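Local structure of mevalonate kinase (Staphylococcus aureus, 2X7I) at residues A[29-34]-A[148-153]. The protein probably catalyses the ATP-dependent phosphorylation of mevalonate to 5-phosphomevalonate, an early step of the mevalonate route to isoprenoids. Sequence-based numbering, arbitrary orientation.
Sequences AIAVPF and TQTIVS
Thr150 is the one residue of helix 148-153 whose side chain touches strand 29-34, and it packs against Ala31, Val32 and Pro33. From the helix its CB points at the strand and divides into two branches with different partners. The methyl, CG2, stands anti to the backbone N (N-CA-CB-CG2 about -177°) and lies over the peptide joining Val32 to Pro33, where CG2 is 3.3 Å from Val32 C and 3.4 Å from Pro33 N. It also meets the proline ring, CG2 to Pro33 CD being 3.7 Å, and the two side chains cross at about a right angle. An aliphatic methyl thus meets the peptide and ring atoms by van der Waals contact alone.

The other branch, the hydroxyl, lies beside the backbone N and turns back to its own helix: OG1 is hydrogen-bonded to Ile146 O, which satisfies it within a buried setting. Its flank still rests on the Ala31 methyl, with Thr150 OG1 3.5 Å from Ala31 CB. Farther down the strand, Pro33 CG approaches the Thr150 carbonyl O at 4.0 Å.

The segment axes come within 7.3 Å and make an angle of 42°, and the CA atoms of Pro33 and Ile151 are 5.6 Å apart; the small side chain of Ala31 is consistent with this close approach. On the strand's edges, backbone bonds link Ala31 to Val157 and Val32 to Ile15. The contact thus seats helix 145-153 against the mixed beta-sheet, the helix-on-sheet packing of the N-terminal domain of GHMP kinases.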
loop_
_atom_site.group_PDB
_atom_site.type_symbol
_atom_site.label_atom_id
_atom_site.label_comp_id
_atom_site.label_asym_id
_atom_site.label_seq_id
_atom_site.Cartn_x
_atom_site.Cartn_y
_atom_site.Cartn_z
ATOM N N ALA A 29 4.102 0.154 -14.272
ATOM C CA ALA A 29 4.000 0.530 -12.875
ATOM C C ALA A 29 5.330 0.345 -12.128
ATOM O O ALA A 29 6.152 -0.496 -12.491
ATOM C CB ALA A 29 2.896 -0.288 -12.192
ATOM N N ILE A 30 5.521 1.141 -11.078
ATOM C CA ILE A 30 6.562 0.886 -10.100
ATOM C C ILE A 30 5.955 0.844 -8.696
ATOM O O ILE A 30 5.502 1.861 -8.174
ATOM C CB ILE A 30 7.679 1.940 -10.163
ATOM C CG1 ILE A 30 8.403 1.838 -11.512
ATOM C CG2 ILE A 30 8.640 1.758 -8.984
ATOM C CD1 ILE A 30 9.881 2.111 -11.456
ATOM N N ALA A 31 5.953 -0.346 -8.101
ATOM C CA ALA A 31 5.455 -0.545 -6.748
ATOM C C ALA A 31 6.642 -0.723 -5.804
ATOM O O ALA A 31 7.664 -1.295 -6.191
ATOM C CB ALA A 31 4.566 -1.752 -6.701
ATOM N N VAL A 32 6.509 -0.224 -4.577
ATOM C CA VAL A 32 7.530 -0.402 -3.546
ATOM C C VAL A 32 6.850 -0.710 -2.222
ATOM O O VAL A 32 5.693 -0.322 -2.027
ATOM C CB VAL A 32 8.419 0.869 -3.351
ATOM C CG1 VAL A 32 9.157 1.203 -4.622
ATOM C CG2 VAL A 32 7.580 2.056 -2.871
ATOM N N PRO A 33 7.566 -1.379 -1.301
ATOM C CA PRO A 33 7.019 -1.622 0.028
ATOM C C PRO A 33 6.675 -0.319 0.735
ATOM O O PRO A 33 7.396 0.656 0.589
ATOM C CB PRO A 33 8.165 -2.333 0.765
ATOM C CG PRO A 33 9.065 -2.832 -0.273
ATOM C CD PRO A 33 8.935 -1.911 -1.435
ATOM N N PHE A 34 5.571 -0.309 1.473
ATOM C CA PHE A 34 5.185 0.848 2.279
ATOM C C PHE A 34 5.404 0.479 3.746
ATOM O O PHE A 34 4.501 0.009 4.431
ATOM C CB PHE A 34 3.725 1.210 1.978
ATOM C CG PHE A 34 3.186 2.387 2.761
ATOM C CD1 PHE A 34 3.946 3.515 2.983
ATOM C CD2 PHE A 34 1.878 2.366 3.238
ATOM C CE1 PHE A 34 3.431 4.591 3.679
ATOM C CE2 PHE A 34 1.356 3.440 3.927
ATOM C CZ PHE A 34 2.137 4.556 4.150
ATOM N N THR A 148 1.264 -8.317 -3.752
ATOM C CA THR A 148 1.749 -9.444 -2.971
ATOM C C THR A 148 3.262 -9.676 -3.158
ATOM O O THR A 148 3.982 -9.913 -2.192
ATOM C CB THR A 148 0.985 -10.744 -3.300
ATOM O OG1 THR A 148 -0.424 -10.518 -3.167
ATOM C CG2 THR A 148 1.410 -11.870 -2.361
ATOM N N GLN A 149 3.732 -9.609 -4.393
ATOM C CA GLN A 149 5.150 -9.809 -4.664
ATOM C C GLN A 149 6.006 -8.680 -4.070
ATOM O O GLN A 149 7.047 -8.941 -3.479
ATOM C CB GLN A 149 5.398 -9.964 -6.171
ATOM C CG GLN A 149 6.874 -10.032 -6.580
ATOM C CD GLN A 149 7.642 -11.188 -5.949
ATOM O OE1 GLN A 149 7.051 -12.096 -5.366
ATOM N NE2 GLN A 149 8.977 -11.163 -6.082
ATOM N N THR A 150 5.563 -7.435 -4.202
ATOM C CA THR A 150 6.298 -6.305 -3.620
ATOM C C THR A 150 6.377 -6.448 -2.105
ATOM O O THR A 150 7.446 -6.308 -1.521
ATOM C CB THR A 150 5.639 -4.956 -3.974
ATOM O OG1 THR A 150 5.520 -4.836 -5.399
ATOM C CG2 THR A 150 6.452 -3.797 -3.426
ATOM N N ILE A 151 5.244 -6.748 -1.480
ATOM C CA ILE A 151 5.167 -6.915 -0.032
ATOM C C ILE A 151 6.022 -8.082 0.487
ATOM O O ILE A 151 6.841 -7.892 1.379
ATOM C CB ILE A 151 3.702 -7.096 0.435
ATOM C CG1 ILE A 151 2.937 -5.779 0.294
ATOM C CG2 ILE A 151 3.638 -7.530 1.892
ATOM C CD1 ILE A 151 1.457 -5.948 0.484
ATOM N N VAL A 152 5.841 -9.270 -0.080
ATOM C CA VAL A 152 6.558 -10.466 0.365
ATOM C C VAL A 152 8.071 -10.359 0.166
ATOM O O VAL A 152 8.840 -10.582 1.104
ATOM C CB VAL A 152 6.032 -11.730 -0.334
ATOM C CG1 VAL A 152 6.920 -12.920 -0.029
ATOM C CG2 VAL A 152 4.619 -12.004 0.121
ATOM N N SER A 153 8.487 -9.999 -1.044
ATOM C CA SER A 153 9.912 -9.817 -1.358
ATOM C C SER A 153 10.568 -8.662 -0.598
ATOM O O SER A 153 11.767 -8.673 -0.373
ATOM C CB SER A 153 10.102 -9.582 -2.857
ATOM O OG SER A 153 9.538 -8.332 -3.266
#